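Local coordinates for protein diaminopimelate decarboxylase (Phaeodactylum tricornutum, PDB 7JPJ) that probably catalyses the decarboxylation of diaminopimelate to lysine, the last step of lysine biosynthesis, as a pyridoxal-phosphate-dependent homodimer, at residues L7-I10 / F11-P14; A31-I34 / D35-E38; L414-K417 / A418-H422. All coordinates share one frame; numbering follows the deposited sequence.

Contact 1 of 3, residues L7-I10 / F11-P14; sequences LQSI and FLTP
Phe11 and Ile10 sit side by side at the bend where the N-terminal segment doubles back, and their side chains cross at about a right angle. The CG2 methyl of Ile10 meets the rim of the Phe11 ring close to its plane, 3.8 Å from Phe11 CD2. With CG of Phe11 lying between its own N and carbonyl carbon (chi1 60°), the ring turns one face to a water, which stands over the ring centre. This water accepts from Phe11 N and also hydrogen-bonds Ser9 OG.

The reversal itself is closed by Ser9 and Leu12. Ser9 N donates to Leu12 O over 2.8 Å, reaching the oxygen from above the carbonyl plane, while Leu12 N donates to Ser9 OG at 2.9 Å. The serine hydroxyl thus takes the return bond that a backbone carbonyl would accept in a regular ladder.

Gln8 flanks this turn. Its CB packs 3.5 Å from Leu12 O and 3.9 Å from Thr13 CG2. Farther out, Gln8 NE2 donates to Ser9 O over 2.9 Å, the N-H...O angle 167°, with Ser9 O close to the plane of the Gln8 side-chain amide; this bond ties the long side chain back onto the turn.

Thr13 occupies the N-cap position of helix 14-24, its OG1 hydrogen-bonded to Thr16 OG1, so the bend leads directly into that helix. Phe11 and Leu12 rest on strand 289-300, Ser9 on strands 331-334 and 386-390, and Asp390 accepts from Ile10 N.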
ATOM      1  N   LEU A   7     -24.589  11.013  16.950  1.00 23.50           N
ATOM      2  CA  LEU A   7     -24.270  11.052  18.396  1.00 23.30           C
ATOM      3  C   LEU A   7     -23.262   9.959  18.685  1.00 22.33           C
ATOM      4  O   LEU A   7     -22.704   9.938  19.779  1.00 22.11           O
ATOM      5  CB  LEU A   7     -25.570  10.877  19.175  1.00 24.04           C
ATOM      6  CG  LEU A   7     -26.617  11.962  18.953  1.00 25.16           C
ATOM      7  CD1 LEU A   7     -28.005  11.425  19.246  1.00 25.92           C
ATOM      8  CD2 LEU A   7     -26.320  13.174  19.816  1.00 25.47           C
ATOM      9  N   GLN A   8     -23.069   9.085  17.714  1.00 23.33           N
ATOM     10  CA  GLN A   8     -22.041   8.040  17.834  1.00 22.87           C
ATOM     11  C   GLN A   8     -21.613   7.671  16.422  1.00 22.81           C
ATOM     12  O   GLN A   8     -22.175   8.213  15.483  1.00 23.07           O
ATOM     13  CB  GLN A   8     -22.605   6.809  18.538  1.00 22.90           C
ATOM     14  CG  GLN A   8     -23.941   6.323  18.008  1.00 23.35           C
ATOM     15  CD  GLN A   8     -24.213   4.917  18.479  1.00 23.25           C
ATOM     16  OE1 GLN A   8     -24.839   4.700  19.510  1.00 23.51           O
ATOM     17  NE2 GLN A   8     -23.726   3.944  17.728  1.00 22.91           N
ATOM     18  N   SER A   9     -20.658   6.765  16.298  1.00 21.05           N
ATOM     19  CA  SER A   9     -20.259   6.240  14.978  1.00 20.66           C
ATOM     20  C   SER A   9     -20.985   4.907  14.812  1.00 20.59           C
ATOM     21  O   SER A   9     -21.931   4.673  15.552  1.00 21.05           O
ATOM     22  CB  SER A   9     -18.779   6.114  14.950  1.00 20.05           C
ATOM     23  OG  SER A   9     -18.348   5.055  15.763  1.00 19.90           O
ATOM     24  N   ILE A  10     -20.564   4.063  13.885  1.00 20.31           N
ATOM     25  CA  ILE A  10     -21.188   2.715  13.765  1.00 20.34           C
ATOM     26  C   ILE A  10     -21.153   1.994  15.123  1.00 20.36           C
ATOM     27  O   ILE A  10     -22.162   1.353  15.450  1.00 20.59           O
ATOM     28  CB  ILE A  10     -20.582   1.910  12.597  1.00 20.04           C
ATOM     29  CG1 ILE A  10     -21.206   2.302  11.258  1.00 19.95           C
ATOM     30  CG2 ILE A  10     -20.632   0.411  12.822  1.00 19.91           C
ATOM     31  CD1 ILE A  10     -22.709   2.339  11.281  1.00 20.37           C
ATOM     32  N   PHE A  11     -20.070   2.102  15.898  1.00 19.30           N
ATOM     33  CA  PHE A  11     -20.102   1.421  17.187  1.00 19.27           C
ATOM     34  C   PHE A  11     -19.344   2.167  18.284  1.00 19.30           C
ATOM     35  O   PHE A  11     -19.061   1.571  19.332  1.00 19.23           O
ATOM     36  CB  PHE A  11     -19.561  -0.019  17.069  1.00 18.72           C
ATOM     37  CG  PHE A  11     -18.130  -0.116  16.590  1.00 18.14           C
ATOM     38  CD1 PHE A  11     -17.070   0.006  17.479  1.00 17.95           C
ATOM     39  CD2 PHE A  11     -17.848  -0.367  15.254  1.00 17.86           C
ATOM     40  CE1 PHE A  11     -15.755  -0.093  17.040  1.00 17.52           C
ATOM     41  CE2 PHE A  11     -16.533  -0.470  14.809  1.00 17.41           C
ATOM     42  CZ  PHE A  11     -15.488  -0.334  15.705  1.00 17.25           C
ATOM     43  N   LEU A  12     -19.028   3.449  18.095  1.00 19.66           N
ATOM     44  CA  LEU A  12     -18.225   4.203  19.056  1.00 19.70           C
ATOM     45  C   LEU A  12     -18.943   5.487  19.451  1.00 20.36           C
ATOM     46  O   LEU A  12     -19.088   6.397  18.629  1.00 20.55           O
ATOM     47  CB  LEU A  12     -16.843   4.528  18.487  1.00 19.25           C
ATOM     48  CG  LEU A  12     -15.829   3.388  18.390  1.00 18.67           C
ATOM     49  CD1 LEU A  12     -14.500   3.913  17.880  1.00 18.39           C
ATOM     50  CD2 LEU A  12     -15.663   2.702  19.738  1.00 18.71           C
ATOM     51  N   THR A  13     -19.379   5.562  20.705  1.00 21.26           N
ATOM     52  CA  THR A  13     -19.809   6.827  21.278  1.00 21.89           C
ATOM     53  C   THR A  13     -18.582   7.663  21.632  1.00 21.71           C
ATOM     54  O   THR A  13     -17.462   7.145  21.674  1.00 21.19           O
ATOM     55  CB  THR A  13     -20.666   6.588  22.521  1.00 22.46           C
ATOM     56  OG1 THR A  13     -19.857   6.039  23.568  1.00 22.25           O
ATOM     57  CG2 THR A  13     -21.812   5.635  22.212  1.00 22.64           C
ATOM     58  N   PRO A  14     -18.756   8.967  21.870  1.00 22.94           N
ATOM     59  CA  PRO A  14     -17.603   9.772  22.310  1.00 22.96           C
ATOM     60  C   PRO A  14     -16.948   9.243  23.573  1.00 22.91           C
ATOM     61  O   PRO A  14     -15.733   9.400  23.740  1.00 22.85           O
ATOM     62  CB  PRO A  14     -18.212  11.164  22.522  1.00 23.16           C
ATOM     63  CG  PRO A  14     -19.385  11.198  21.607  1.00 23.31           C
ATOM     64  CD  PRO A  14     -19.938   9.803  21.589  1.00 23.15           C
TER
HETATM   65  O   HOH W   1     -17.250   2.883  14.987  1.00 19.25           O

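Contact 2 of 3, residues A31-I34 / D35-E38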
ATOM      1  N   ALA A  31      -9.893   0.069  16.037  1.00 17.27           N
ATOM      2  CA  ALA A  31     -10.854  -0.397  17.026  1.00 17.40           C
ATOM      3  C   ALA A  31     -11.727  -1.474  16.402  1.00 17.22           C
ATOM      4  O   ALA A  31     -12.310  -1.261  15.334  1.00 17.19           O
ATOM      5  CB  ALA A  31     -11.715   0.755  17.543  1.00 17.76           C
ATOM      6  N   TYR A  32     -11.807  -2.627  17.062  1.00 20.50           N
ATOM      7  CA  TYR A  32     -12.670  -3.724  16.647  1.00 20.01           C
ATOM      8  C   TYR A  32     -13.702  -3.989  17.733  1.00 20.96           C
ATOM      9  O   TYR A  32     -13.385  -3.943  18.926  1.00 21.61           O
ATOM     10  CB  TYR A  32     -11.866  -4.998  16.362  1.00 19.21           C
ATOM     11  CG  TYR A  32     -10.773  -4.823  15.328  1.00 18.10           C
ATOM     12  CD1 TYR A  32      -9.491  -4.442  15.706  1.00 18.20           C
ATOM     13  CD2 TYR A  32     -11.022  -5.040  13.976  1.00 17.56           C
ATOM     14  CE1 TYR A  32      -8.485  -4.281  14.767  1.00 17.61           C
ATOM     15  CE2 TYR A  32     -10.024  -4.881  13.028  1.00 16.95           C
ATOM     16  CZ  TYR A  32      -8.755  -4.502  13.429  1.00 17.05           C
ATOM     17  OH  TYR A  32      -7.748  -4.338  12.499  1.00 16.49           O
ATOM     18  N   SER A  33     -14.934  -4.270  17.316  1.00 19.53           N
ATOM     19  CA  SER A  33     -16.064  -4.443  18.222  1.00 19.92           C
ATOM     20  C   SER A  33     -16.517  -5.897  18.212  1.00 19.84           C
ATOM     21  O   SER A  33     -16.857  -6.438  17.155  1.00 19.65           O
ATOM     22  CB  SER A  33     -17.218  -3.521  17.829  1.00 20.26           C
ATOM     23  OG  SER A  33     -18.469  -4.121  18.107  1.00 20.58           O
ATOM     24  N   ILE A  34     -16.531  -6.518  19.394  1.00 23.35           N
ATOM     25  CA  ILE A  34     -17.000  -7.897  19.518  1.00 23.14           C
ATOM     26  C   ILE A  34     -18.455  -8.008  19.073  1.00 23.14           C
ATOM     27  O   ILE A  34     -18.853  -8.996  18.444  1.00 23.02           O
ATOM     28  CB  ILE A  34     -16.801  -8.391  20.965  1.00 23.07           C
ATOM     29  CG1 ILE A  34     -15.383  -8.934  21.157  1.00 23.15           C
ATOM     30  CG2 ILE A  34     -17.826  -9.453  21.334  1.00 22.82           C
ATOM     31  CD1 ILE A  34     -15.119 -10.228  20.422  1.00 22.66           C
ATOM     32  N   ASP A  35     -19.263  -6.988  19.376  1.00 24.36           N
ATOM     33  CA  ASP A  35     -20.664  -6.985  18.967  1.00 24.21           C
ATOM     34  C   ASP A  35     -20.800  -7.103  17.454  1.00 24.33           C
ATOM     35  O   ASP A  35     -21.603  -7.898  16.952  1.00 24.39           O
ATOM     36  CB  ASP A  35     -21.348  -5.711  19.461  1.00 24.04           C
ATOM     37  CG  ASP A  35     -22.161  -5.936  20.717  1.00 23.94           C
ATOM     38  OD1 ASP A  35     -22.961  -6.895  20.745  1.00 23.97           O
ATOM     39  OD2 ASP A  35     -22.003  -5.150  21.677  1.00 23.99           O
ATOM     40  N   LYS A  36     -20.021  -6.314  16.708  1.00 22.14           N
ATOM     41  CA  LYS A  36     -20.109  -6.340  15.252  1.00 21.89           C
ATOM     42  C   LYS A  36     -19.527  -7.624  14.667  1.00 21.69           C
ATOM     43  O   LYS A  36     -19.932  -8.044  13.577  1.00 21.52           O
ATOM     44  CB  LYS A  36     -19.406  -5.117  14.664  1.00 21.38           C
ATOM     45  CG  LYS A  36     -20.278  -3.871  14.602  1.00 21.43           C
ATOM     46  CD  LYS A  36     -21.279  -3.972  13.466  1.00 21.44           C
ATOM     47  CE  LYS A  36     -22.268  -2.824  13.486  1.00 21.60           C
ATOM     48  NZ  LYS A  36     -23.170  -2.859  12.302  1.00 21.54           N
ATOM     49  N   LEU A  37     -18.582  -8.257  15.366  1.00 21.74           N
ATOM     50  CA  LEU A  37     -18.072  -9.543  14.903  1.00 21.41           C
ATOM     51  C   LEU A  37     -19.100 -10.652  15.091  1.00 22.01           C
ATOM     52  O   LEU A  37     -19.164 -11.581  14.279  1.00 21.79           O
ATOM     53  CB  LEU A  37     -16.779  -9.897  15.637  1.00 21.16           C
ATOM     54  CG  LEU A  37     -15.516  -9.115  15.273  1.00 20.35           C
ATOM     55  CD1 LEU A  37     -14.432  -9.374  16.301  1.00 20.27           C
ATOM     56  CD2 LEU A  37     -15.032  -9.478  13.874  1.00 19.09           C
ATOM     57  N   GLU A  38     -19.909 -10.568  16.150  1.00 23.99           N
ATOM     58  CA  GLU A  38     -20.901 -11.604  16.416  1.00 24.08           C
ATOM     59  C   GLU A  38     -22.033 -11.568  15.396  1.00 24.25           C
ATOM     60  O   GLU A  38     -22.531 -12.619  14.979  1.00 24.33           O
ATOM     61  CB  GLU A  38     -21.451 -11.447  17.833  1.00 23.97           C
ATOM     62  CG  GLU A  38     -21.997 -12.729  18.423  1.00 23.69           C
ATOM     63  CD  GLU A  38     -22.776 -12.497  19.702  1.00 23.39           C
ATOM     64  OE1 GLU A  38     -23.815 -11.806  19.650  1.00 23.65           O
ATOM     65  OE2 GLU A  38     -22.352 -13.010  20.758  1.00 23.17           O
TER
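Ser33 meets the first turn of helix 34-45 as its N-cap residue, at the point where strand 29-33 gives way to the helix. Its hydroxyl oxygen accepts from Lys36 N over 3.0 Å, nearly straight at 165°. The backbone of the same residue takes a second bond, Leu37 N donating to Ser33 O at 3.1 Å, and the helix proper continues with Glu38 N to Ile34 O, 3.0 Å. Ser33 therefore receives two amides of the opening turn, one on its side chain and one on its carbonyl. With an alanine in its place the hydroxyl is gone, and Lys36 N would probably lose its capping acceptor, leaving the carbonyl oxygen to hold the opening turn through the Leu37 amide.

Around these polar contacts lie aliphatic carbons. Leu37 carries its CG beside its own N, opposite the carbonyl carbon (chi1 -73°), and this puts CG 3.5 Å from Ser33 O, next to the Leu37 N to Ser33 O bond. Lys36 CB packs 3.7 Å from Ser33 OG before its chain bends away.

Farther out, the strand end is held in its sheet by backbone hydrogen bonds of Tyr32 and Ile34 with Val415 and of Ser33 with Ala288. On the helix, Asp35 OD1 forms a salt bridge with Lys417 NZ, while Ile34 and Leu37 lean on Tyr70 of helix 65-73. As in other fold-type III pyridoxal phosphate enzymes, the junction probably carries the chain from the beta-rich domain to the barrel domain. On the helix side turned to Tyr70, two side chains about one turn apart approach loosely, Ile34 CD1 lying 4.3 Å from Leu37 CD1.

Contact 3 of 3, residues L414-K417 / A418-H422; sequences LVDK and AGKAH
Leu414 and His422 form a hydrogen-bonded antiparallel pair, and Val415 and Ala421 the non-hydrogen-bonded pair next to it, in a beta hairpin whose arms run 165° apart. Leu414 N to His422 O spans 2.6 Å and His422 N to Leu414 O 2.7 Å. Nearer the loop, Asp416 N donates to Lys420 O, and Gly419 N returns to Asp416 O over 3.0 Å. Asp416 to Gly419 is a type I turn, and Gly419, its last residue, has the positive phi of a G1 bulge; a side chain there would run into the carbonyl oxygen of Ala418.

Asp416 fills the mouth of this turn. Its CG lies between the backbone N and carbonyl carbon (chi1 58°), and from there the carboxylate folds across to the second arm. Asp416 OD1 accepts two amides: Lys420 N at 2.7 Å on the syn side, and Ala418 N at 3.2 Å, an Asx turn. They arrive from opposite faces of the carboxylate plane. Asp416 OD2 receives His422 NE2 over 2.9 Å; the bond lies near the imidazole plane but comes from above the carboxylate, the two planes being 73° apart. The charge of the aspartate may favour a protonated histidine. Lys420 CB lies 3.4 Å from Asp416 OD2. Three donors, all out of the carboxylate plane, thus grip its two oxygens and restrict its rotation.

The face carrying Val415 and Ala421 is covered by helix 14-24, with Val415 against Thr16 and Cys20 and Ala421 against Ala23. His422 also packs on Val440 of the second subunit, while strand 29-33 runs alongside strand 412-415.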
ATOM      1  N   LEU A 414      -9.594  -3.917  21.110  1.00 20.81           N
ATOM      2  CA  LEU A 414     -10.813  -4.715  21.073  1.00 21.25           C
ATOM      3  C   LEU A 414     -11.793  -4.171  22.103  1.00 21.96           C
ATOM      4  O   LEU A 414     -11.431  -3.981  23.268  1.00 22.39           O
ATOM      5  CB  LEU A 414     -10.506  -6.187  21.353  1.00 22.39           C
ATOM      6  CG  LEU A 414     -11.588  -7.217  21.021  1.00 22.19           C
ATOM      7  CD1 LEU A 414     -11.828  -7.279  19.522  1.00 21.98           C
ATOM      8  CD2 LEU A 414     -11.209  -8.587  21.564  1.00 22.70           C
ATOM      9  N   VAL A 415     -13.029  -3.922  21.677  1.00 22.35           N
ATOM     10  CA  VAL A 415     -14.073  -3.380  22.541  1.00 22.73           C
ATOM     11  C   VAL A 415     -15.062  -4.500  22.839  1.00 23.41           C
ATOM     12  O   VAL A 415     -15.790  -4.955  21.947  1.00 23.57           O
ATOM     13  CB  VAL A 415     -14.773  -2.173  21.903  1.00 22.52           C
ATOM     14  CG1 VAL A 415     -15.530  -1.390  22.956  1.00 22.96           C
ATOM     15  CG2 VAL A 415     -13.754  -1.280  21.211  1.00 21.92           C
ATOM     16  N   ASP A 416     -15.100  -4.939  24.098  1.00 26.02           N
ATOM     17  CA  ASP A 416     -15.915  -6.086  24.471  1.00 25.46           C
ATOM     18  C   ASP A 416     -17.399  -5.714  24.490  1.00 26.57           C
ATOM     19  O   ASP A 416     -17.786  -4.555  24.321  1.00 26.72           O
ATOM     20  CB  ASP A 416     -15.475  -6.646  25.829  1.00 27.20           C
ATOM     21  CG  ASP A 416     -15.541  -5.618  26.955  1.00 27.68           C
ATOM     22  OD1 ASP A 416     -16.182  -4.557  26.792  1.00 26.69           O
ATOM     23  OD2 ASP A 416     -14.946  -5.883  28.023  1.00 28.41           O
ATOM     24  N   LYS A 417     -18.235  -6.729  24.717  1.00 27.78           N
ATOM     25  CA  LYS A 417     -19.682  -6.547  24.717  1.00 27.34           C
ATOM     26  C   LYS A 417     -20.157  -5.561  25.775  1.00 26.47           C
ATOM     27  O   LYS A 417     -21.331  -5.178  25.755  1.00 28.61           O
ATOM     28  CB  LYS A 417     -20.373  -7.894  24.934  1.00 27.44           C
ATOM     29  CG  LYS A 417     -20.572  -8.726  23.679  1.00 30.58           C
ATOM     30  CD  LYS A 417     -21.720  -9.707  23.873  1.00 30.32           C
ATOM     31  CE  LYS A 417     -22.342 -10.136  22.553  1.00 34.53           C
ATOM     32  NZ  LYS A 417     -22.842  -8.982  21.754  1.00 34.32           N
ATOM     33  N   ALA A 418     -19.288  -5.151  26.696  1.00 27.41           N
ATOM     34  CA  ALA A 418     -19.653  -4.232  27.763  1.00 27.60           C
ATOM     35  C   ALA A 418     -19.136  -2.818  27.540  1.00 29.30           C
ATOM     36  O   ALA A 418     -19.393  -1.941  28.370  1.00 29.64           O
ATOM     37  CB  ALA A 418     -19.145  -4.760  29.109  1.00 27.51           C
ATOM     38  N   GLY A 419     -18.415  -2.572  26.451  1.00 28.62           N
ATOM     39  CA  GLY A 419     -17.897  -1.250  26.176  1.00 26.56           C
ATOM     40  C   GLY A 419     -16.525  -0.959  26.743  1.00 28.64           C
ATOM     41  O   GLY A 419     -16.095   0.201  26.708  1.00 27.64           O
ATOM     42  N   LYS A 420     -15.830  -1.964  27.268  1.00 28.22           N
ATOM     43  CA  LYS A 420     -14.474  -1.792  27.768  1.00 27.43           C
ATOM     44  C   LYS A 420     -13.466  -2.084  26.661  1.00 27.78           C
ATOM     45  O   LYS A 420     -13.692  -2.936  25.797  1.00 27.17           O
ATOM     46  CB  LYS A 420     -14.214  -2.709  28.965  1.00 26.67           C
ATOM     47  CG  LYS A 420     -15.332  -2.732  29.999  1.00 30.80           C
ATOM     48  CD  LYS A 420     -15.297  -1.507  30.903  1.00 30.36           C
ATOM     49  CE  LYS A 420     -16.386  -1.576  31.972  1.00 31.87           C
ATOM     50  NZ  LYS A 420     -16.264  -2.799  32.820  1.00 32.63           N
ATOM     51  N   ALA A 421     -12.345  -1.370  26.697  1.00 25.82           N
ATOM     52  CA  ALA A 421     -11.315  -1.483  25.673  1.00 23.89           C
ATOM     53  C   ALA A 421     -10.191  -2.396  26.143  1.00 23.32           C
ATOM     54  O   ALA A 421      -9.740  -2.306  27.290  1.00 25.80           O
ATOM     55  CB  ALA A 421     -10.755  -0.107  25.312  1.00 23.16           C
ATOM     56  N   HIS A 422      -9.743  -3.278  25.251  1.00 22.41           N
ATOM     57  CA  HIS A 422      -8.609  -4.156  25.506  1.00 22.56           C
ATOM     58  C   HIS A 422      -7.611  -4.017  24.368  1.00 22.88           C
ATOM     59  O   HIS A 422      -7.982  -4.135  23.196  1.00 22.98           O
ATOM     60  CB  HIS A 422      -9.035  -5.624  25.641  1.00 24.29           C
ATOM     61  CG  HIS A 422     -10.204  -5.842  26.549  1.00 26.39           C
ATOM     62  ND1 HIS A 422     -10.076  -5.936  27.919  1.00 25.84           N
ATOM     63  CD2 HIS A 422     -11.522  -6.006  26.283  1.00 26.23           C
ATOM     64  CE1 HIS A 422     -11.265  -6.137  28.458  1.00 25.89           C
ATOM     65  NE2 HIS A 422     -12.160  -6.181  27.487  1.00 26.81           N
TER

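In the fold
Contacts 2 and 3 are the closest pair, their centres about 9 Å apart, because strands 29-33 and 412-415 are parallel neighbours in one sheet; a probable hydrogen bond of 2.8 Å joins Tyr32 O to Val415 N. Contact 1 lies about 13 Å, centre to centre, from each of the others. It touches contact 2 through the Phe11 ring, whose CD1 comes 3.5 Å from Ser33 CB, and Ile10 CG2 reaches Lys36 CE at 3.7 Å, whereas the nearest atoms of contacts 1 and 3 stay about 5 Å apart. All three lie away from the d-lysine pocket at Lys240, Val241, Arg243 and Arg321.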